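Local coordinates for protein LAR_0958 cell surface adhesin (Lactobacillus reuteri, PDB 4NG0) that serves as a cell-surface adhesin of the bacterium, probably helping it attach to mucus through repeats of a ubiquitin-like beta-grasp fold, at residues 9-12 with 13-16; 66-69 with 70-74. One frame throughout, in Å; residues are numbered along the deposited sequence.

From the N terminus, the chain first runs through strand 3-12, and contact 1 forms where that strand gives way to the loop leading to strand 26-28. It closes the short turn at residues 11-16 rather than joining distant parts of the sequence. Strands 26-28, 43-45 and 57-63 follow before helix 65-73, where contact 2 closes no loop because it lies within the one helix. The two contacts stand in series, neither nested nor crossed, with centres about 29 Å apart on opposite sides of the chain's centre. They illustrate how local bonding shapes parts of a beta-grasp domain: contact 1 ties a sheet strand to its exit loop, and contact 2 joins successive turns of the helix.

Contact 1 of 2, residues 9-12 with 13-16; sequences DSKT and YDGN
K11 reaches from the end of strand 3-12 to D14, whose carboxylate closes an Asx turn in the loop beyond; strand end and exit loop are joined through the lysine ammonium, by a salt bridge to D14 and a bond to N16 O. The two side chains cross at about a right angle. K11 sets out with CG between its backbone N and carbonyl carbon (chi1 69°), and a bend at chi3 then carries NZ to D14 OD1 at 2.8 Å. The ammonium meets that oxygen on the syn side, 35° out of the carboxylate plane. From the opposite face of the same plane comes the backbone N of N16, which closes the Asx turn on D14 OD1 at 3.0 Å. The other oxygen, D14 OD2, takes a weak bond from N16 ND2, and a water bridges it to K11 NZ. Together these partners probably help to fix the carboxylate's rotation. Further back, backbone hydrogen bonds between K11 and both T90 and N92 hold the lysine's strand beside strand 83-92, while its side chain also touches Y89 and A18. In the bond to the loop backbone, K11 NZ lies 2.9 Å from N16 O, well above that carbonyl's plane.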
ATOM      1  N   ASP A   9      -1.660  -2.779  -8.366  1.00  5.03           N
ATOM      2  CA  ASP A   9      -1.600  -1.713  -9.359  1.00  6.91           C
ATOM      3  C   ASP A   9      -0.381  -1.989 -10.218  1.00  4.13           C
ATOM      4  O   ASP A   9       0.439  -2.858  -9.904  1.00  4.63           O
ATOM      5  CB  ASP A   9      -1.474  -0.360  -8.654  1.00  4.50           C
ATOM      6  CG  ASP A   9      -1.817   0.826  -9.543  1.00  7.16           C
ATOM      7  OD1 ASP A   9      -2.256   0.648 -10.699  1.00  8.84           O
ATOM      8  OD2 ASP A   9      -1.650   1.965  -9.051  1.00  9.90           O
ATOM      9  N   SER A  10      -0.287  -1.263 -11.323  1.00  4.42           N
ATOM     10  CA  SER A  10       0.838  -1.421 -12.227  1.00  5.18           C
ATOM     11  C   SER A  10       1.011  -0.209 -13.121  1.00  7.11           C
ATOM     12  O   SER A  10       0.098   0.618 -13.275  1.00  7.30           O
ATOM     13  CB  SER A  10       0.690  -2.684 -13.086  1.00  7.09           C
ATOM     14  OG  SER A  10      -0.404  -2.565 -13.981  1.00  7.90           O
ATOM     15  N   LYS A  11       2.204  -0.112 -13.694  1.00  4.87           N
ATOM     16  CA  LYS A  11       2.481   0.842 -14.760  1.00  6.65           C
ATOM     17  C   LYS A  11       3.405   0.187 -15.764  1.00  5.82           C
ATOM     18  O   LYS A  11       4.037  -0.840 -15.485  1.00  6.19           O
ATOM     19  CB  LYS A  11       3.181   2.104 -14.227  1.00  8.02           C
ATOM     20  CG  LYS A  11       4.611   1.841 -13.759  1.00  8.61           C
ATOM     21  CD  LYS A  11       5.303   3.052 -13.116  1.00 14.74           C
ATOM     22  CE  LYS A  11       5.949   3.953 -14.154  1.00 15.64           C
ATOM     23  NZ  LYS A  11       6.617   5.143 -13.532  1.00  9.76           N
ATOM     24  N   THR A  12       3.500   0.802 -16.936  1.00  5.74           N
ATOM     25  CA  THR A  12       4.540   0.453 -17.893  1.00  5.75           C
ATOM     26  C   THR A  12       5.797   1.274 -17.589  1.00  4.52           C
ATOM     27  O   THR A  12       5.719   2.474 -17.311  1.00  7.46           O
ATOM     28  CB  THR A  12       4.065   0.724 -19.332  1.00  7.36           C
ATOM     29  OG1 THR A  12       2.930  -0.110 -19.610  1.00 10.67           O
ATOM     30  CG2 THR A  12       5.143   0.431 -20.341  1.00  8.09           C
ATOM     31  N   TYR A  13       6.948   0.609 -17.624  1.00  4.52           N
ATOM     32  CA  TYR A  13       8.239   1.278 -17.454  1.00  4.71           C
ATOM     33  C   TYR A  13       8.323   2.557 -18.287  1.00  6.80           C
ATOM     34  O   TYR A  13       8.006   2.551 -19.483  1.00  6.09           O
ATOM     35  CB  TYR A  13       9.368   0.343 -17.898  1.00  4.12           C
ATOM     36  CG  TYR A  13      10.723   1.008 -17.933  1.00  4.90           C
ATOM     37  CD1 TYR A  13      11.464   1.148 -16.772  1.00  5.57           C
ATOM     38  CD2 TYR A  13      11.250   1.501 -19.121  1.00  6.27           C
ATOM     39  CE1 TYR A  13      12.717   1.766 -16.794  1.00  5.49           C
ATOM     40  CE2 TYR A  13      12.496   2.121 -19.155  1.00  7.07           C
ATOM     41  CZ  TYR A  13      13.218   2.244 -17.982  1.00  6.35           C
ATOM     42  OH  TYR A  13      14.455   2.860 -18.010  1.00  8.02           O
ATOM     43  N   ASP A  14       8.753   3.645 -17.655  1.00  5.86           N
ATOM     44  CA  ASP A  14       9.001   4.906 -18.366  1.00  6.88           C
ATOM     45  C   ASP A  14      10.230   5.631 -17.830  1.00  6.08           C
ATOM     46  O   ASP A  14      10.431   6.813 -18.109  1.00  9.36           O
ATOM     47  CB  ASP A  14       7.772   5.828 -18.295  1.00  7.24           C
ATOM     48  CG  ASP A  14       7.476   6.319 -16.886  1.00  7.39           C
ATOM     49  OD1 ASP A  14       8.030   5.776 -15.919  1.00  5.65           O
ATOM     50  OD2 ASP A  14       6.657   7.261 -16.743  1.00 11.98           O
ATOM     51  N   GLY A  15      11.051   4.931 -17.054  1.00  4.16           N
ATOM     52  CA  GLY A  15      12.241   5.555 -16.482  1.00  5.83           C
ATOM     53  C   GLY A  15      11.976   6.455 -15.295  1.00  6.90           C
ATOM     54  O   GLY A  15      12.892   7.112 -14.804  1.00  5.64           O
ATOM     55  N   ASN A  16      10.729   6.485 -14.828  1.00  5.60           N
ATOM     56  CA  ASN A  16      10.336   7.320 -13.697  1.00  5.37           C
ATOM     57  C   ASN A  16       9.885   6.428 -12.547  1.00  6.27           C
ATOM     58  O   ASN A  16       9.381   5.328 -12.781  1.00  5.79           O
ATOM     59  CB  ASN A  16       9.211   8.265 -14.123  1.00  5.78           C
ATOM     60  CG  ASN A  16       9.654   9.221 -15.214  1.00  6.07           C
ATOM     61  OD1 ASN A  16      10.795   9.699 -15.195  1.00  7.24           O
ATOM     62  ND2 ASN A  16       8.782   9.486 -16.184  1.00  7.15           N
TER
HETATM   63  O   HOH W   1       5.503   7.977 -14.299  1.00 21.11           O

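Contact 2 of 2, residues 66-69 with 70-74; sequences TGEA and ALRKA
Successive turns of helix 65-73 meet here in a local contact, partly buried, on the single helix that follows strand 57-63 in the beta-grasp domain. Four backbone bonds join the turns, each from an N-H to the carbonyl four residues earlier: A70 to T66, L71 to G67, R72 to E68 and K73 to A69. The bond from L71 N to G67 O measures 2.9 Å and is fairly straight. Along one side of the helix the side chains of E68 and R72 run side by side and point the same way. Both have CG anti to the carbonyl carbon (chi1 -64° for E68). The arginine is then extended as far as NE, and the turn at chi4 (101°) brings R72 NH1 to 3.3 Å from E68 CB. E68 OE1 lies in the guanidinium plane at its edge, yet the salt bridge it makes with R72 NH1 is long, at 3.7 Å, and the carboxylate and guanidinium planes are 88° apart. The stronger hold on R72 comes from outside, where NH2 bonds to the carbonyl of L80. Nearer the backbone, R72 CG lies 3.2 Å from E68 O. L71, which is buried, touches L80, whereas A70 rests against L38. The arrangement is that of a regular alpha-helix carrying an i to i+4 glutamate-arginine pair, set within a ubiquitin-like beta-grasp fold.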
ATOM      1  N   THR A  66       3.974   4.136  10.949  1.00 10.29           N
ATOM      2  CA  THR A  66       3.286   5.408  10.784  1.00 10.52           C
ATOM      3  C   THR A  66       1.842   5.169  10.340  1.00 11.85           C
ATOM      4  O   THR A  66       0.905   5.785  10.858  1.00 13.56           O
ATOM      5  CB  THR A  66       4.025   6.308   9.777  1.00 17.01           C
ATOM      6  OG1 THR A  66       5.356   6.559  10.255  1.00 18.63           O
ATOM      7  CG2 THR A  66       3.305   7.624   9.599  1.00 17.70           C
ATOM      8  N   GLY A  67       1.665   4.247   9.397  1.00  9.65           N
ATOM      9  CA  GLY A  67       0.348   3.914   8.884  1.00 10.66           C
ATOM     10  C   GLY A  67      -0.540   3.233   9.901  1.00  9.37           C
ATOM     11  O   GLY A  67      -1.741   3.500   9.955  1.00  9.71           O
ATOM     12  N   GLU A  68       0.039   2.343  10.695  1.00  9.76           N
ATOM     13  CA  GLU A  68      -0.707   1.726  11.784  1.00  9.65           C
ATOM     14  C   GLU A  68      -1.230   2.791  12.744  1.00 12.12           C
ATOM     15  O   GLU A  68      -2.386   2.746  13.166  1.00 12.01           O
ATOM     16  CB  GLU A  68       0.161   0.713  12.532  1.00 13.78           C
ATOM     17  CG  GLU A  68       0.584  -0.471  11.686  1.00 17.98           C
ATOM     18  CD  GLU A  68       1.509  -1.413  12.429  1.00 31.69           C
ATOM     19  OE1 GLU A  68       1.874  -1.104  13.586  1.00 35.32           O
ATOM     20  OE2 GLU A  68       1.867  -2.463  11.852  1.00 34.44           O
ATOM     21  N   ALA A  69      -0.378   3.747  13.089  1.00 12.77           N
ATOM     22  CA  ALA A  69      -0.778   4.797  14.018  1.00 13.29           C
ATOM     23  C   ALA A  69      -1.871   5.671  13.410  1.00 14.44           C
ATOM     24  O   ALA A  69      -2.809   6.079  14.100  1.00 16.56           O
ATOM     25  CB  ALA A  69       0.426   5.633  14.419  1.00 15.69           C
ATOM     26  N   ALA A  70      -1.766   5.952  12.118  1.00 13.65           N
ATOM     27  CA  ALA A  70      -2.758   6.779  11.444  1.00 11.59           C
ATOM     28  C   ALA A  70      -4.117   6.089  11.408  1.00 12.23           C
ATOM     29  O   ALA A  70      -5.153   6.717  11.624  1.00 11.84           O
ATOM     30  CB  ALA A  70      -2.297   7.126  10.028  1.00 10.29           C
ATOM     31  N   LEU A  71      -4.113   4.791  11.128  1.00 10.44           N
ATOM     32  CA  LEU A  71      -5.358   4.037  11.082  1.00  9.89           C
ATOM     33  C   LEU A  71      -5.978   3.982  12.469  1.00 13.81           C
ATOM     34  O   LEU A  71      -7.190   4.147  12.636  1.00 12.40           O
ATOM     35  CB  LEU A  71      -5.102   2.622  10.548  1.00 10.13           C
ATOM     36  CG  LEU A  71      -6.341   1.769  10.266  1.00 10.85           C
ATOM     37  CD1 LEU A  71      -7.146   2.384   9.140  1.00 10.87           C
ATOM     38  CD2 LEU A  71      -5.914   0.355   9.923  1.00 13.78           C
ATOM     39  N   ARG A  72      -5.151   3.766  13.480  1.00 11.80           N
ATOM     40  CA  ARG A  72      -5.685   3.712  14.838  1.00 12.10           C
ATOM     41  C   ARG A  72      -6.302   5.050  15.253  1.00 14.66           C
ATOM     42  O   ARG A  72      -7.393   5.094  15.840  1.00 16.68           O
ATOM     43  CB  ARG A  72      -4.597   3.254  15.807  1.00 17.20           C
ATOM     44  CG  ARG A  72      -4.214   1.797  15.584  1.00 20.36           C
ATOM     45  CD  ARG A  72      -3.267   1.277  16.652  1.00 29.49           C
ATOM     46  NE  ARG A  72      -3.124  -0.173  16.564  1.00 26.94           N
ATOM     47  CZ  ARG A  72      -2.091  -0.795  16.005  1.00 30.82           C
ATOM     48  NH1 ARG A  72      -1.089  -0.090  15.491  1.00 35.72           N
ATOM     49  NH2 ARG A  72      -2.051  -2.120  15.970  1.00 33.35           N
ATOM     50  N   LYS A  73      -5.624   6.144  14.915  1.00 14.66           N
ATOM     51  CA  LYS A  73      -6.103   7.486  15.233  1.00 16.19           C
ATOM     52  C   LYS A  73      -7.451   7.785  14.568  1.00 16.79           C
ATOM     53  O   LYS A  73      -8.308   8.471  15.136  1.00 17.42           O
ATOM     54  CB  LYS A  73      -5.054   8.519  14.814  1.00 18.54           C
ATOM     55  CG  LYS A  73      -5.390   9.958  15.163  1.00 19.16           C
ATOM     56  CD  LYS A  73      -4.203  10.861  14.865  1.00 28.86           C
ATOM     57  CE  LYS A  73      -4.496  12.314  15.206  1.00 42.71           C
ATOM     58  NZ  LYS A  73      -5.534  12.891  14.312  1.00 46.60           N
ATOM     59  N   ALA A  74      -7.647   7.245  13.370  1.00 14.14           N
ATOM     60  CA  ALA A  74      -8.869   7.488  12.610  1.00 12.08           C
ATOM     61  C   ALA A  74     -10.038   6.635  13.102  1.00 11.52           C
ATOM     62  O   ALA A  74     -11.176   6.808  12.649  1.00 11.81           O
ATOM     63  CB  ALA A  74      -8.624   7.232  11.123  1.00 13.08           C
TER